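Local coordinates for protein probable sugar kinase (Clostridium perfringens, PDB 3KZH) that probably phosphorylates a sugar or related small molecule, as a member of the pfkB (ribokinase-like) family of carbohydrate kinases, at residues I180-R190 with F214-S225; I231-I242 with I273-M281. One frame throughout, in Å; residues are numbered along the deposited sequence.

Contact 1 of 2, residues I180-R190 with F214-S225; sequences IKDFHTIKPNR and FLGLGIKKVFIS. With BGC (beta-D-glucopyranose), chain C.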
loop_
_atom_site.group_PDB
_atom_site.type_symbol
_atom_site.label_atom_id
_atom_site.label_comp_id
_atom_site.label_asym_id
_atom_site.label_seq_id
_atom_site.Cartn_x
_atom_site.Cartn_y
_atom_site.Cartn_z
ATOM N N ILE A 180 -3.732 -35.547 -9.633
ATOM C CA ILE A 180 -3.465 -35.085 -11.004
ATOM C C ILE A 180 -4.279 -35.659 -12.159
ATOM O O ILE A 180 -4.496 -34.967 -13.153
ATOM C CB ILE A 180 -1.966 -35.114 -11.380
ATOM C CG1 ILE A 180 -1.419 -36.541 -11.385
ATOM C CG2 ILE A 180 -1.198 -34.185 -10.468
ATOM C CD1 ILE A 180 -0.000 -36.656 -11.907
ATOM N N LYS A 181 -4.789 -36.878 -11.979
ATOM C CA LYS A 181 -5.588 -37.581 -12.988
ATOM C C LYS A 181 -6.856 -36.849 -13.453
ATOM O O LYS A 181 -7.329 -37.074 -14.567
ATOM C CB LYS A 181 -5.947 -38.997 -12.499
ATOM C CG LYS A 181 -6.806 -39.073 -11.230
ATOM C CD LYS A 181 -7.175 -40.513 -10.904
ATOM C CE LYS A 181 -8.040 -40.610 -9.651
ATOM N NZ LYS A 181 -9.391 -39.981 -9.810
ATOM N N ASP A 182 -7.355 -35.938 -12.615
ATOM C CA ASP A 182 -8.569 -35.181 -12.918
ATOM C C ASP A 182 -8.368 -33.870 -13.670
ATOM O O ASP A 182 -9.333 -33.225 -14.084
ATOM C CB ASP A 182 -9.391 -34.960 -11.647
ATOM C CG ASP A 182 -9.961 -36.255 -11.086
ATOM O OD1 ASP A 182 -10.434 -37.100 -11.887
ATOM O OD2 ASP A 182 -9.929 -36.414 -9.841
ATOM N N PHE A 183 -7.107 -33.511 -13.875
ATOM C CA PHE A 183 -6.741 -32.302 -14.594
ATOM C C PHE A 183 -6.718 -32.527 -16.099
ATOM O O PHE A 183 -6.385 -33.618 -16.577
ATOM C CB PHE A 183 -5.366 -31.802 -14.138
ATOM C CG PHE A 183 -5.377 -31.094 -12.819
ATOM C CD1 PHE A 183 -5.680 -29.727 -12.748
ATOM C CD2 PHE A 183 -5.077 -31.777 -11.635
ATOM C CE1 PHE A 183 -5.690 -29.033 -11.506
ATOM C CE2 PHE A 183 -5.079 -31.107 -10.390
ATOM C CZ PHE A 183 -5.388 -29.728 -10.329
ATOM N N HIS A 184 -7.127 -31.492 -16.829
ATOM C CA HIS A 184 -7.140 -31.481 -18.290
ATOM C C HIS A 184 -5.715 -31.141 -18.769
ATOM O O HIS A 184 -5.266 -31.609 -19.810
ATOM C CB HIS A 184 -8.161 -30.431 -18.768
ATOM C CG HIS A 184 -8.069 -30.070 -20.225
ATOM N ND1 HIS A 184 -7.012 -29.351 -20.750
ATOM C CD2 HIS A 184 -8.923 -30.284 -21.250
ATOM C CE1 HIS A 184 -7.224 -29.141 -22.033
ATOM N NE2 HIS A 184 -8.375 -29.693 -22.364
ATOM N N THR A 185 -5.024 -30.309 -18.003
ATOM C CA THR A 185 -3.678 -29.891 -18.348
ATOM C C THR A 185 -2.829 -29.770 -17.113
ATOM O O THR A 185 -3.292 -29.305 -16.073
ATOM C CB THR A 185 -3.690 -28.503 -19.093
ATOM O OG1 THR A 185 -4.331 -28.650 -20.363
ATOM C CG2 THR A 185 -2.273 -27.938 -19.321
ATOM N N ILE A 186 -1.613 -30.291 -17.208
ATOM C CA ILE A 186 -0.645 -30.135 -16.129
ATOM C C ILE A 186 0.547 -29.422 -16.786
ATOM O O ILE A 186 0.802 -29.580 -17.977
ATOM C CB ILE A 186 -0.243 -31.481 -15.418
ATOM C CG1 ILE A 186 0.324 -32.510 -16.396
ATOM C CG2 ILE A 186 -1.432 -32.042 -14.631
ATOM C CD1 ILE A 186 1.196 -33.533 -15.728
ATOM N N LYS A 187 1.262 -28.604 -16.007
ATOM C CA LYS A 187 2.388 -27.857 -16.515
ATOM C C LYS A 187 3.601 -27.933 -15.511
ATOM O O LYS A 187 3.907 -26.947 -14.785
ATOM C CB LYS A 187 2.008 -26.402 -16.820
ATOM C CG LYS A 187 2.858 -25.776 -17.975
ATOM C CD LYS A 187 4.160 -25.206 -17.537
ATOM C CE LYS A 187 4.030 -24.144 -16.468
ATOM N NZ LYS A 187 4.987 -24.286 -15.426
ATOM N N PRO A 188 4.269 -29.095 -15.458
ATOM C CA PRO A 188 5.398 -29.151 -14.539
ATOM C C PRO A 188 6.751 -28.905 -15.190
ATOM O O PRO A 188 6.830 -28.786 -16.402
ATOM C CB PRO A 188 5.296 -30.586 -14.004
ATOM C CG PRO A 188 4.844 -31.341 -15.187
ATOM C CD PRO A 188 3.778 -30.460 -15.730
ATOM N N ASN A 189 7.789 -28.722 -14.374
ATOM C CA ASN A 189 9.124 -28.603 -14.936
ATOM C C ASN A 189 9.721 -30.017 -14.880
ATOM O O ASN A 189 9.022 -30.954 -14.474
ATOM C CB ASN A 189 9.988 -27.506 -14.274
ATOM C CG ASN A 189 10.288 -27.747 -12.800
ATOM O OD1 ASN A 189 9.999 -28.797 -12.236
ATOM N ND2 ASN A 189 10.905 -26.760 -12.179
ATOM N N ARG A 190 10.981 -30.181 -15.273
ATOM C CA ARG A 190 11.624 -31.502 -15.268
ATOM C C ARG A 190 11.494 -32.245 -13.930
ATOM O O ARG A 190 10.874 -33.311 -13.890
ATOM C CB ARG A 190 13.088 -31.401 -15.701
ATOM C CG ARG A 190 13.755 -32.755 -15.946
ATOM C CD ARG A 190 15.236 -32.628 -16.250
ATOM N NE ARG A 190 15.481 -31.979 -17.536
ATOM C CZ ARG A 190 15.818 -32.613 -18.660
ATOM N NH1 ARG A 190 15.956 -33.937 -18.682
ATOM N NH2 ARG A 190 16.037 -31.913 -19.767
ATOM N N PHE A 214 0.980 -39.732 -18.094
ATOM C CA PHE A 214 0.039 -38.698 -17.655
ATOM C C PHE A 214 -1.234 -38.733 -18.491
ATOM O O PHE A 214 -2.329 -38.607 -17.946
ATOM C CB PHE A 214 0.669 -37.302 -17.718
ATOM C CG PHE A 214 1.801 -37.077 -16.742
ATOM C CD1 PHE A 214 1.706 -37.502 -15.403
ATOM C CD2 PHE A 214 2.968 -36.407 -17.164
ATOM C CE1 PHE A 214 2.766 -37.263 -14.488
ATOM C CE2 PHE A 214 4.041 -36.161 -16.266
ATOM C CZ PHE A 214 3.936 -36.591 -14.921
ATOM N N LEU A 215 -1.082 -38.994 -19.793
ATOM C CA LEU A 215 -2.214 -39.104 -20.721
ATOM C C LEU A 215 -3.041 -40.355 -20.414
ATOM O O LEU A 215 -4.245 -40.392 -20.691
ATOM C CB LEU A 215 -1.732 -39.165 -22.176
ATOM C CG LEU A 215 -0.927 -38.010 -22.780
ATOM C CD1 LEU A 215 -0.312 -38.475 -24.078
ATOM C CD2 LEU A 215 -1.763 -36.764 -22.971
ATOM N N GLY A 216 -2.374 -41.353 -19.818
ATOM C CA GLY A 216 -2.997 -42.615 -19.436
ATOM C C GLY A 216 -3.892 -42.453 -18.225
ATOM O O GLY A 216 -4.955 -43.079 -18.142
ATOM N N LEU A 217 -3.472 -41.572 -17.313
ATOM C CA LEU A 217 -4.204 -41.243 -16.093
ATOM C C LEU A 217 -5.506 -40.477 -16.385
ATOM O O LEU A 217 -6.402 -40.408 -15.539
ATOM C CB LEU A 217 -3.323 -40.400 -15.169
ATOM C CG LEU A 217 -2.045 -40.979 -14.552
ATOM C CD1 LEU A 217 -1.354 -39.888 -13.753
ATOM C CD2 LEU A 217 -2.338 -42.192 -13.652
ATOM N N GLY A 218 -5.604 -39.925 -17.595
ATOM C CA GLY A 218 -6.780 -39.171 -17.996
ATOM C C GLY A 218 -6.492 -37.720 -18.351
ATOM O O GLY A 218 -7.388 -37.006 -18.807
ATOM N N ILE A 219 -5.248 -37.284 -18.140
ATOM C CA ILE A 219 -4.831 -35.917 -18.456
ATOM C C ILE A 219 -4.866 -35.741 -19.978
ATOM O O ILE A 219 -4.477 -36.640 -20.724
ATOM C CB ILE A 219 -3.432 -35.582 -17.847
ATOM C CG1 ILE A 219 -3.465 -35.793 -16.324
ATOM C CG2 ILE A 219 -3.016 -34.133 -18.179
ATOM C CD1 ILE A 219 -2.108 -35.847 -15.636
ATOM N N LYS A 220 -5.412 -34.612 -20.423
ATOM C CA LYS A 220 -5.551 -34.331 -21.848
ATOM C C LYS A 220 -4.351 -33.695 -22.518
ATOM O O LYS A 220 -4.055 -34.014 -23.662
ATOM C CB LYS A 220 -6.789 -33.463 -22.107
ATOM C CG LYS A 220 -8.102 -34.000 -21.549
ATOM C CD LYS A 220 -8.566 -35.285 -22.227
ATOM C CE LYS A 220 -9.969 -35.671 -21.769
ATOM N NZ LYS A 220 -10.045 -35.953 -20.305
ATOM N N LYS A 221 -3.711 -32.741 -21.840
ATOM C CA LYS A 221 -2.560 -32.025 -22.404
ATOM C C LYS A 221 -1.392 -31.885 -21.425
ATOM O O LYS A 221 -1.578 -31.419 -20.300
ATOM C CB LYS A 221 -2.987 -30.629 -22.908
ATOM C CG LYS A 221 -4.164 -30.607 -23.880
ATOM C CD LYS A 221 -3.911 -29.761 -25.094
ATOM C CE LYS A 221 -5.025 -29.947 -26.127
ATOM N NZ LYS A 221 -6.334 -29.425 -25.659
ATOM N N VAL A 222 -0.193 -32.285 -21.862
ATOM C CA VAL A 222 1.017 -32.213 -21.031
ATOM C C VAL A 222 2.079 -31.242 -21.556
ATOM O O VAL A 222 2.443 -31.290 -22.715
ATOM C CB VAL A 222 1.672 -33.625 -20.839
ATOM C CG1 VAL A 222 2.916 -33.550 -19.920
ATOM C CG2 VAL A 222 0.675 -34.598 -20.260
ATOM N N PHE A 223 2.559 -30.368 -20.676
ATOM C CA PHE A 223 3.608 -29.398 -20.998
ATOM C C PHE A 223 4.694 -29.497 -19.918
ATOM O O PHE A 223 4.418 -29.273 -18.742
ATOM C CB PHE A 223 3.059 -27.962 -21.047
ATOM C CG PHE A 223 2.020 -27.736 -22.104
ATOM C CD1 PHE A 223 2.393 -27.495 -23.437
ATOM C CD2 PHE A 223 0.653 -27.834 -21.784
ATOM C CE1 PHE A 223 1.411 -27.369 -24.449
ATOM C CE2 PHE A 223 -0.338 -27.707 -22.787
ATOM C CZ PHE A 223 0.052 -27.474 -24.130
ATOM N N ILE A 224 5.904 -29.898 -20.308
ATOM C CA ILE A 224 7.019 -30.026 -19.361
ATOM C C ILE A 224 8.112 -28.996 -19.679
ATOM O O ILE A 224 8.744 -29.057 -20.738
ATOM C CB ILE A 224 7.612 -31.506 -19.310
ATOM C CG1 ILE A 224 6.520 -32.514 -18.924
ATOM C CG2 ILE A 224 8.696 -31.621 -18.226
ATOM C CD1 ILE A 224 6.835 -33.968 -19.238
ATOM N N SER A 225 8.308 -28.042 -18.765
ATOM C CA SER A 225 9.330 -26.993 -18.908
ATOM C C SER A 225 10.689 -27.631 -18.672
ATOM O O SER A 225 10.846 -28.395 -17.724
ATOM C CB SER A 225 9.132 -25.869 -17.885
ATOM O OG SER A 225 7.872 -25.268 -18.011
HETATM C C2 BGC C . 7.805 -23.728 -11.417
HETATM C C3 BGC C . 8.578 -22.850 -12.448
HETATM C C4 BGC C . 8.291 -23.561 -13.837
HETATM C C5 BGC C . 6.741 -23.653 -14.167
HETATM C C6 BGC C . 6.401 -24.326 -15.435
HETATM C C1 BGC C . 6.322 -23.699 -11.777
HETATM O O1 BGC C . 5.696 -24.374 -10.943
HETATM O O2 BGC C . 7.954 -23.221 -10.264
HETATM O O3 BGC C . 9.807 -22.991 -12.105
HETATM O O4 BGC C . 8.936 -22.893 -14.770
HETATM O O5 BGC C . 6.074 -24.318 -13.120
#

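Contact 2 of 2, residues I231-I242 with I273-M281; sequences IFYNDGVSCGKI and IEDIVKFAM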
loop_
_atom_site.group_PDB
_atom_site.type_symbol
_atom_site.label_atom_id
_atom_site.label_comp_id
_atom_site.label_asym_id
_atom_site.label_seq_id
_atom_site.Cartn_x
_atom_site.Cartn_y
_atom_site.Cartn_z
ATOM N N ILE A 231 10.411 -26.261 -24.092
ATOM C CA ILE A 231 9.197 -26.906 -23.633
ATOM C C ILE A 231 8.940 -28.175 -24.405
ATOM O O ILE A 231 8.996 -28.188 -25.632
ATOM C CB ILE A 231 7.957 -25.968 -23.835
ATOM C CG1 ILE A 231 8.157 -24.621 -23.125
ATOM C CG2 ILE A 231 6.641 -26.659 -23.443
ATOM C CD1 ILE A 231 8.204 -24.640 -21.628
ATOM N N PHE A 232 8.613 -29.223 -23.660
ATOM C CA PHE A 232 8.246 -30.508 -24.222
ATOM C C PHE A 232 6.716 -30.563 -24.106
ATOM O O PHE A 232 6.170 -30.282 -23.044
ATOM C CB PHE A 232 8.891 -31.653 -23.423
ATOM C CG PHE A 232 8.489 -33.017 -23.900
ATOM C CD1 PHE A 232 9.146 -33.610 -24.996
ATOM C CD2 PHE A 232 7.391 -33.690 -23.309
ATOM C CE1 PHE A 232 8.713 -34.850 -25.507
ATOM C CE2 PHE A 232 6.945 -34.925 -23.809
ATOM C CZ PHE A 232 7.602 -35.511 -24.910
ATOM N N TYR A 233 6.043 -30.989 -25.169
ATOM C CA TYR A 233 4.582 -31.093 -25.160
ATOM C C TYR A 233 4.070 -32.441 -25.653
ATOM O O TYR A 233 4.735 -33.102 -26.459
ATOM C CB TYR A 233 3.946 -29.970 -25.998
ATOM C CG TYR A 233 4.289 -29.965 -27.485
ATOM C CD1 TYR A 233 3.513 -30.690 -28.423
ATOM C CD2 TYR A 233 5.368 -29.218 -27.968
ATOM C CE1 TYR A 233 3.813 -30.673 -29.804
ATOM C CE2 TYR A 233 5.672 -29.186 -29.358
ATOM C CZ TYR A 233 4.894 -29.926 -30.261
ATOM O OH TYR A 233 5.240 -29.988 -31.596
ATOM N N ASN A 234 2.833 -32.768 -25.264
ATOM C CA ASN A 234 2.164 -34.005 -25.688
ATOM C C ASN A 234 0.665 -33.907 -25.417
ATOM O O ASN A 234 0.258 -33.649 -24.289
ATOM C CB ASN A 234 2.749 -35.229 -24.962
ATOM C CG ASN A 234 2.430 -36.573 -25.656
ATOM O OD1 ASN A 234 1.727 -36.639 -26.662
ATOM N ND2 ASN A 234 2.944 -37.648 -25.086
ATOM N N ASP A 235 -0.147 -34.096 -26.458
ATOM C CA ASP A 235 -1.604 -34.072 -26.313
ATOM C C ASP A 235 -2.276 -35.383 -26.754
ATOM O O ASP A 235 -3.509 -35.474 -26.833
ATOM C CB ASP A 235 -2.230 -32.852 -27.025
ATOM C CG ASP A 235 -2.001 -32.838 -28.536
ATOM O OD1 ASP A 235 -2.050 -33.899 -29.177
ATOM O OD2 ASP A 235 -1.797 -31.745 -29.102
ATOM N N GLY A 236 -1.450 -36.377 -27.073
ATOM C CA GLY A 236 -1.951 -37.665 -27.523
ATOM C C GLY A 236 -1.871 -37.816 -29.025
ATOM O O GLY A 236 -1.697 -38.924 -29.525
ATOM N N VAL A 237 -2.019 -36.701 -29.740
ATOM C CA VAL A 237 -1.960 -36.660 -31.203
ATOM C C VAL A 237 -0.610 -36.074 -31.636
ATOM O O VAL A 237 0.099 -36.661 -32.456
ATOM C CB VAL A 237 -3.124 -35.799 -31.781
ATOM C CG1 VAL A 237 -3.004 -35.649 -33.301
ATOM C CG2 VAL A 237 -4.465 -36.419 -31.417
ATOM N N SER A 238 -0.285 -34.905 -31.087
ATOM C CA SER A 238 0.961 -34.217 -31.388
ATOM C C SER A 238 1.906 -34.246 -30.201
ATOM O O SER A 238 1.480 -34.119 -29.053
ATOM C CB SER A 238 0.689 -32.776 -31.813
ATOM O OG SER A 238 0.120 -32.717 -33.102
ATOM N N CYS A 239 3.184 -34.468 -30.497
ATOM C CA CYS A 239 4.236 -34.529 -29.487
ATOM C C CYS A 239 5.489 -33.905 -30.062
ATOM O O CYS A 239 5.794 -34.085 -31.239
ATOM C CB CYS A 239 4.510 -35.979 -29.056
ATOM S SG CYS A 239 5.883 -36.193 -27.870
ATOM N N GLY A 240 6.188 -33.134 -29.238
ATOM C CA GLY A 240 7.397 -32.489 -29.694
ATOM C C GLY A 240 8.081 -31.694 -28.616
ATOM O O GLY A 240 7.694 -31.756 -27.450
ATOM N N LYS A 241 9.090 -30.935 -29.031
ATOM C CA LYS A 241 9.883 -30.092 -28.151
ATOM C C LYS A 241 10.288 -28.860 -28.937
ATOM O O LYS A 241 10.803 -28.967 -30.051
ATOM C CB LYS A 241 11.133 -30.838 -27.665
ATOM C CG LYS A 241 12.007 -30.062 -26.675
ATOM C CD LYS A 241 13.484 -30.415 -26.805
ATOM C CE LYS A 241 13.805 -31.768 -26.188
ATOM N NZ LYS A 241 15.263 -32.071 -26.293
ATOM N N ILE A 242 10.015 -27.687 -28.369
ATOM C CA ILE A 242 10.338 -26.408 -29.011
ATOM C C ILE A 242 11.178 -25.569 -28.056
ATOM O O ILE A 242 10.910 -25.508 -26.853
ATOM C CB ILE A 242 9.051 -25.623 -29.471
ATOM C CG1 ILE A 242 8.264 -26.431 -30.515
ATOM C CG2 ILE A 242 9.432 -24.309 -30.129
ATOM C CD1 ILE A 242 6.862 -25.923 -30.805
ATOM N N ILE A 273 -1.514 -26.760 -31.124
ATOM C CA ILE A 273 -0.530 -26.913 -30.045
ATOM C C ILE A 273 0.876 -26.319 -30.245
ATOM O O ILE A 273 1.417 -25.728 -29.315
ATOM C CB ILE A 273 -0.496 -28.385 -29.491
ATOM C CG1 ILE A 273 0.190 -28.428 -28.120
ATOM C CG2 ILE A 273 0.182 -29.324 -30.470
ATOM C CD1 ILE A 273 -0.218 -29.572 -27.236
ATOM N N GLU A 274 1.405 -26.379 -31.466
ATOM C CA GLU A 274 2.731 -25.830 -31.774
ATOM C C GLU A 274 2.754 -24.308 -31.604
ATOM O O GLU A 274 3.727 -23.750 -31.081
ATOM C CB GLU A 274 3.164 -26.219 -33.195
ATOM C CG GLU A 274 3.328 -27.727 -33.406
ATOM C CD GLU A 274 3.477 -28.113 -34.869
ATOM O OE1 GLU A 274 2.448 -28.192 -35.577
ATOM O OE2 GLU A 274 4.620 -28.348 -35.311
ATOM N N ASP A 275 1.639 -23.663 -31.964
ATOM C CA ASP A 275 1.500 -22.215 -31.846
ATOM C C ASP A 275 1.206 -21.750 -30.413
ATOM O O ASP A 275 1.589 -20.640 -30.044
ATOM C CB ASP A 275 0.462 -21.677 -32.851
ATOM C CG ASP A 275 0.916 -21.812 -34.307
ATOM O OD1 ASP A 275 2.053 -21.409 -34.636
ATOM O OD2 ASP A 275 0.128 -22.330 -35.128
ATOM N N ILE A 276 0.536 -22.592 -29.617
ATOM C CA ILE A 276 0.223 -22.298 -28.200
ATOM C C ILE A 276 1.542 -22.308 -27.416
ATOM O O ILE A 276 1.805 -21.405 -26.614
ATOM C CB ILE A 276 -0.732 -23.368 -27.563
ATOM C CG1 ILE A 276 -2.092 -23.369 -28.260
ATOM C CG2 ILE A 276 -0.914 -23.122 -26.059
ATOM C CD1 ILE A 276 -3.047 -24.461 -27.773
ATOM N N VAL A 277 2.369 -23.311 -27.714
ATOM C CA VAL A 277 3.687 -23.514 -27.109
ATOM C C VAL A 277 4.612 -22.328 -27.410
ATOM O O VAL A 277 5.276 -21.832 -26.507
ATOM C CB VAL A 277 4.291 -24.881 -27.595
ATOM C CG1 VAL A 277 5.666 -25.108 -27.083
ATOM C CG2 VAL A 277 3.456 -26.008 -27.090
ATOM N N LYS A 278 4.550 -21.823 -28.644
ATOM C CA LYS A 278 5.367 -20.689 -29.079
ATOM C C LYS A 278 4.938 -19.356 -28.486
ATOM O O LYS A 278 5.793 -18.569 -28.057
ATOM C CB LYS A 278 5.385 -20.583 -30.605
ATOM C CG LYS A 278 6.258 -21.603 -31.306
ATOM C CD LYS A 278 6.181 -21.394 -32.804
ATOM C CE LYS A 278 6.596 -22.639 -33.542
ATOM N NZ LYS A 278 6.287 -22.565 -34.999
ATOM N N PHE A 279 3.614 -19.145 -28.419
ATOM C CA PHE A 279 2.993 -17.922 -27.875
ATOM C C PHE A 279 3.286 -17.842 -26.375
ATOM O O PHE A 279 3.741 -16.812 -25.881
ATOM C CB PHE A 279 1.466 -17.906 -28.156
ATOM C CG PHE A 279 0.781 -16.593 -27.798
ATOM C CD1 PHE A 279 0.569 -15.603 -28.781
ATOM C CD2 PHE A 279 0.418 -16.301 -26.456
ATOM C CE1 PHE A 279 0.013 -14.337 -28.437
ATOM C CE2 PHE A 279 -0.135 -15.037 -26.103
ATOM C CZ PHE A 279 -0.334 -14.055 -27.098
ATOM N N ALA A 280 2.994 -18.931 -25.670
ATOM C CA ALA A 280 3.221 -19.040 -24.232
ATOM C C ALA A 280 4.703 -18.951 -23.855
ATOM O O ALA A 280 5.045 -18.421 -22.804
ATOM C CB ALA A 280 2.624 -20.331 -23.721
HETATM N N MSE A 281 5.575 -19.450 -24.732
HETATM C CA MSE A 281 7.011 -19.413 -24.501
HETATM C C MSE A 281 7.551 -18.009 -24.703
HETATM O O MSE A 281 8.448 -17.584 -23.968
HETATM C CB MSE A 281 7.728 -20.394 -25.406
HETATM C CG MSE A 281 8.852 -21.135 -24.710
HETATM SE SE MSE A 281 9.681 -22.458 -25.841
HETATM C CE MSE A 281 8.165 -23.071 -26.749
#

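Contact 1 of 2, residues I180-R190 with F214-S225
Thr185 and Ile186 pair in parallel with Lys221 and Val222, and backbone hydrogen bonds carry the register. Lys221 N reaches His184 O at 2.8 Å, nearly in line with the carbonyl (167°), and Ile186 N reaches Lys221 O at 3.3 Å. The bond from Phe223 N to Ile186 O is weak; past Pro188, whose N has no hydrogen to give, Ser225 N donates to Pro188 O at 2.9 Å. CA-H...O contacts fill in, among them Lys187 CA to Phe223 O.

Apolar packing occupies the face that carries Ile186. Its CG1 lies between backbone N and carbonyl carbon (chi1 57°), from where CD1 is set over the centre of the Phe214 ring, 3.7 Å from the centroid and 13° off the normal. Ile180 CD1 reaches both Phe214 CE1 and Leu217 CD1, while Ile219 CD1 meets Ile186 CG2.

At the start of the strands, His184 ND1 and Thr185 OG1 are hydrogen-bonded at 2.8 Å, which limits rotation of the imidazole; Lys220 CB sits over one ring face in a CH-pi contact. On the face of Thr185 and Lys221, Thr185 OG1 is also hydrogen-bonded to Tyr267 OH, and Thr185 CG2 meets the edge of the Phe223 ring, in its plane.

The sugar is held just past strand 185-186 and at the end of strand 221-225: Lys187 NZ is covalently bonded to C6 of beta-D-glucopyranose at 1.4 Å, and Ser225 OG lies 3.1 Å from that same carbon. Asp166, Val168 and Glu192 hydrogen-bond the sugar. Adjacent parallel strands ending at a ligand pocket are characteristic of the Rossmann-like core of ribokinase-family enzymes.

Contact 2 of 2, residues I231-I242 with I273-M281
The Tyr233 ring has the backbone N of Gly240, on the partner strand, 3.4 Å above the plane of one face and offset toward the rim. The motif is a beta hairpin packed against helix 273-281 in an alpha/beta core. The helix meets the ring obliquely: Val277 CG2 reaches CD2 of Tyr233 at 3.8 Å, Ile273 CG2 lies near CE1, and Glu274 CG approaches the Tyr233 hydroxyl. Tyr233 CG stands between its backbone N and carbonyl carbon (chi1 62°), a torsion that lays the ring across the hairpin toward Gly240.

Strands 231-234 and 239-242 are antiparallel, as the reciprocal bonds between Ile231 and Ile242 attest, and the axis of strand 239-242 runs 27° from that of the helix at 9.6 Å. Further along the helix, Val277 CG1 fits between Ile231 CB and Ile242 CD1. Selenomethionine Met281 follows: its SE lies against Ile231 CG1, and its CE against Ile242 CG2. Outside the pair, Phe223 of strand 221-225 touches Tyr233, Ile273 and Val277, while Trp312 touches Ile242 and forms a cation-pi contact with Lys278.

The turn of the hairpin is ordered by its own polar groups. Asn234 OD1 accepts from Gly236 N in an Asx turn, the donor lying above the amide plane. Asp235 OD1 receives two backbone bonds, from Val237 N at 2.9 Å, a second Asx turn, and, straighter at 173°, from Ser238 N at 2.8 Å. Asp235 OD2 meets the aliphatic Ile273, 3.3 Å from Ile273 CD1 and 3.4 Å from Ile273 CG2.

Overall arrangement
Contact 1 closes before contact 2 opens along the chain, and their centres lie 13 Å apart on the same side of the chain's centre. They share the large mixed sheet, in which strands 185-186, 221-225, 231-234 and 239-244 are consecutive neighbours. Strand 221-225 of contact 1 pairs with strand 231-234 of contact 2: Ile224 N to Phe232 O and Val222 N to Asn234 O, both 2.8 Å, are probable hydrogen bonds. Phe223 CE1 packs on Val277 CG2 at 3.6 Å. The parallel strands thus pass directly into the antiparallel hairpin, on which helix 273-288 packs; on the hairpin, the Ile231 side chain is about 6 Å from the glucopyranose.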